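MRNA export factor MEX67 (Candida albicans, PDB 1Q40) probably helps export mRNA from the nucleus, its NTF2-like M domain forming a complex with the transport regulator Mtr2. Local coordinates at residues T68-Y73 against L205-Y209. Numbering follows the deposited sequence.
Sequences TDFGYY and LIRPY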
ATOM      1  N   THR B  68      11.668 -10.839 -12.045  1.00 28.45           N
ATOM      2  CA  THR B  68      12.404 -10.598 -10.809  1.00 27.46           C
ATOM      3  C   THR B  68      12.465 -11.863  -9.974  1.00 26.39           C
ATOM      4  O   THR B  68      11.445 -12.524  -9.770  1.00 25.16           O
ATOM      5  CB  THR B  68      11.683  -9.509  -9.979  1.00 27.60           C
ATOM      6  OG1 THR B  68      11.540  -8.307 -10.750  1.00 29.59           O
ATOM      7  CG2 THR B  68      12.513  -9.093  -8.776  1.00 27.13           C
ATOM      8  N   ASP B  69      13.656 -12.189  -9.482  1.00 25.95           N
ATOM      9  CA  ASP B  69      13.835 -13.275  -8.528  1.00 25.82           C
ATOM     10  C   ASP B  69      13.657 -12.751  -7.094  1.00 24.90           C
ATOM     11  O   ASP B  69      14.490 -11.995  -6.586  1.00 24.93           O
ATOM     12  CB  ASP B  69      15.207 -13.929  -8.715  1.00 26.68           C
ATOM     13  CG  ASP B  69      15.332 -15.259  -7.986  1.00 28.86           C
ATOM     14  OD1 ASP B  69      15.828 -16.252  -8.596  1.00 30.70           O
ATOM     15  OD2 ASP B  69      14.974 -15.408  -6.802  1.00 29.00           O
ATOM     16  N   PHE B  70      12.566 -13.154  -6.448  1.00 23.70           N
ATOM     17  CA  PHE B  70      12.272 -12.748  -5.068  1.00 23.08           C
ATOM     18  C   PHE B  70      12.731 -13.766  -4.000  1.00 23.43           C
ATOM     19  O   PHE B  70      12.232 -13.737  -2.875  1.00 22.59           O
ATOM     20  CB  PHE B  70      10.769 -12.505  -4.907  1.00 22.71           C
ATOM     21  CG  PHE B  70      10.256 -11.315  -5.665  1.00 21.86           C
ATOM     22  CD1 PHE B  70       9.582 -11.474  -6.871  1.00 21.14           C
ATOM     23  CD2 PHE B  70      10.416 -10.040  -5.155  1.00 19.76           C
ATOM     24  CE1 PHE B  70       9.088 -10.362  -7.560  1.00 22.23           C
ATOM     25  CE2 PHE B  70       9.936  -8.923  -5.833  1.00 20.10           C
ATOM     26  CZ  PHE B  70       9.266  -9.081  -7.040  1.00 21.99           C
ATOM     27  N   GLY B  71      13.672 -14.646  -4.357  1.00 23.29           N
ATOM     28  CA  GLY B  71      14.163 -15.711  -3.486  1.00 23.82           C
ATOM     29  C   GLY B  71      14.524 -15.391  -2.040  1.00 23.85           C
ATOM     30  O   GLY B  71      14.254 -16.192  -1.157  1.00 24.28           O
ATOM     31  N   TYR B  72      15.126 -14.234  -1.777  1.00 23.85           N
ATOM     32  CA  TYR B  72      15.469 -13.852  -0.396  1.00 24.59           C
ATOM     33  C   TYR B  72      14.265 -13.415   0.454  1.00 24.35           C
ATOM     34  O   TYR B  72      14.337 -13.411   1.682  1.00 25.76           O
ATOM     35  CB  TYR B  72      16.512 -12.728  -0.393  1.00 25.46           C
ATOM     36  CG  TYR B  72      17.940 -13.196  -0.616  1.00 26.61           C
ATOM     37  CD1 TYR B  72      18.741 -12.620  -1.595  1.00 27.16           C
ATOM     38  CD2 TYR B  72      18.480 -14.221   0.155  1.00 28.84           C
ATOM     39  CE1 TYR B  72      20.054 -13.061  -1.808  1.00 28.81           C
ATOM     40  CE2 TYR B  72      19.780 -14.671  -0.048  1.00 29.68           C
ATOM     41  CZ  TYR B  72      20.563 -14.081  -1.023  1.00 30.04           C
ATOM     42  OH  TYR B  72      21.847 -14.531  -1.196  1.00 31.67           O
ATOM     43  N   TYR B  73      13.168 -13.061  -0.209  1.00 23.70           N
ATOM     44  CA  TYR B  73      11.998 -12.451   0.410  1.00 23.34           C
ATOM     45  C   TYR B  73      10.801 -13.385   0.613  1.00 23.93           C
ATOM     46  O   TYR B  73       9.959 -13.143   1.489  1.00 23.95           O
ATOM     47  CB  TYR B  73      11.528 -11.318  -0.483  1.00 22.74           C
ATOM     48  CG  TYR B  73      12.529 -10.206  -0.664  1.00 21.25           C
ATOM     49  CD1 TYR B  73      12.548  -9.127   0.207  1.00 21.45           C
ATOM     50  CD2 TYR B  73      13.448 -10.228  -1.699  1.00 21.39           C
ATOM     51  CE1 TYR B  73      13.460  -8.094   0.064  1.00 20.91           C
ATOM     52  CE2 TYR B  73      14.378  -9.175  -1.867  1.00 20.53           C
ATOM     53  CZ  TYR B  73      14.362  -8.110  -0.989  1.00 22.10           C
ATOM     54  OH  TYR B  73      15.252  -7.063  -1.104  1.00 20.94           O
ATOM     55  N   LEU B 205       6.502  -3.296   1.794  1.00 23.82           N
ATOM     56  CA  LEU B 205       6.032  -3.999   0.617  1.00 23.34           C
ATOM     57  C   LEU B 205       7.129  -3.980  -0.447  1.00 22.92           C
ATOM     58  O   LEU B 205       7.640  -2.917  -0.794  1.00 22.79           O
ATOM     59  CB  LEU B 205       4.755  -3.357   0.072  1.00 23.77           C
ATOM     60  CG  LEU B 205       4.051  -4.158  -1.048  1.00 25.55           C
ATOM     61  CD1 LEU B 205       2.562  -4.006  -0.954  1.00 28.29           C
ATOM     62  CD2 LEU B 205       4.494  -3.724  -2.450  1.00 25.39           C
ATOM     63  N   ILE B 206       7.462  -5.165  -0.959  1.00 22.34           N
ATOM     64  CA  ILE B 206       8.519  -5.371  -1.955  1.00 21.91           C
ATOM     65  C   ILE B 206       7.878  -5.810  -3.269  1.00 21.39           C
ATOM     66  O   ILE B 206       7.033  -6.707  -3.281  1.00 20.93           O
ATOM     67  CB  ILE B 206       9.492  -6.460  -1.450  1.00 22.39           C
ATOM     68  CG1 ILE B 206      10.129  -6.046  -0.110  1.00 22.48           C
ATOM     69  CG2 ILE B 206      10.570  -6.769  -2.493  1.00 22.79           C
ATOM     70  CD1 ILE B 206      11.048  -4.816  -0.197  1.00 23.91           C
ATOM     71  N   ARG B 207       8.279  -5.168  -4.365  1.00 21.71           N
ATOM     72  CA  ARG B 207       7.701  -5.381  -5.688  1.00 21.59           C
ATOM     73  C   ARG B 207       8.751  -5.149  -6.805  1.00 22.56           C
ATOM     74  O   ARG B 207       9.865  -4.650  -6.541  1.00 22.81           O
ATOM     75  CB  ARG B 207       6.453  -4.498  -5.880  1.00 21.44           C
ATOM     76  CG  ARG B 207       6.659  -3.018  -5.577  1.00 21.85           C
ATOM     77  CD  ARG B 207       5.398  -2.178  -5.661  1.00 22.61           C
ATOM     78  NE  ARG B 207       5.629  -0.794  -5.263  1.00 23.41           N
ATOM     79  CZ  ARG B 207       5.993   0.181  -6.093  1.00 26.46           C
ATOM     80  NH1 ARG B 207       6.174   1.408  -5.619  1.00 27.77           N
ATOM     81  NH2 ARG B 207       6.192  -0.058  -7.387  1.00 26.68           N
ATOM     82  N   PRO B 208       8.438  -5.566  -8.034  1.00 22.86           N
ATOM     83  CA  PRO B 208       9.395  -5.407  -9.133  1.00 23.82           C
ATOM     84  C   PRO B 208       9.793  -3.941  -9.327  1.00 25.24           C
ATOM     85  O   PRO B 208       8.976  -3.027  -9.165  1.00 25.66           O
ATOM     86  CB  PRO B 208       8.639  -5.952 -10.344  1.00 23.69           C
ATOM     87  CG  PRO B 208       7.634  -6.910  -9.756  1.00 23.30           C
ATOM     88  CD  PRO B 208       7.206  -6.245  -8.480  1.00 22.20           C
ATOM     89  N   TYR B 209      11.064  -3.730  -9.619  1.00 26.50           N
ATOM     90  CA  TYR B 209      11.584  -2.404  -9.906  1.00 28.16           C
ATOM     91  C   TYR B 209      10.886  -1.814 -11.115  1.00 29.62           C
ATOM     92  O   TYR B 209      10.680  -2.504 -12.128  1.00 29.39           O
ATOM     93  CB  TYR B 209      13.076  -2.484 -10.191  1.00 28.68           C
ATOM     94  CG  TYR B 209      13.676  -1.180 -10.650  1.00 30.52           C
ATOM     95  CD1 TYR B 209      13.602  -0.040  -9.854  1.00 31.38           C
ATOM     96  CD2 TYR B 209      14.305  -1.083 -11.891  1.00 33.32           C
ATOM     97  CE1 TYR B 209      14.157   1.164 -10.276  1.00 34.51           C
ATOM     98  CE2 TYR B 209      14.867   0.118 -12.324  1.00 35.66           C
ATOM     99  CZ  TYR B 209      14.786   1.236 -11.510  1.00 36.37           C
ATOM    100  OH  TYR B 209      15.342   2.424 -11.923  1.00 39.05           O
TER
HETATM  101  O   HOH W   1      12.773  -5.973 -10.271  1.00 31.84           O
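Ile206 meets two aromatic rings of one loop in different ways. Its CG2 lies 4.1 Å from the centroid of the Tyr73 ring and 12° off the ring normal, a CH-pi contact over the face, whereas Phe70 presents its edge, with CE2 4.0 Å from the same CG2. The Phe70 edge also reaches the backbone: CZ is 3.7 Å from Pro208 N and 3.8 Å from Pro208 CD. In this NTF2-like fold, residues 68-73 belong to the loop after strand 44-49, which pairs in parallel with strand 198-208; both rings also touch Val49 of that neighbouring strand, while Tyr73 OH is hydrogen-bonded to Glu144. Inside the loop, Asp69 OD2 accepts from Gly71 N at 2.9 Å (149°), an Asx turn, and Tyr73 N donates to Phe70 O at 2.9 Å. No direct hydrogen bond joins the two segments. Instead, one water spans the gap, 2.7 Å from Thr68 OG1 and 2.9 Å from Tyr209 N, whose proton it accepts.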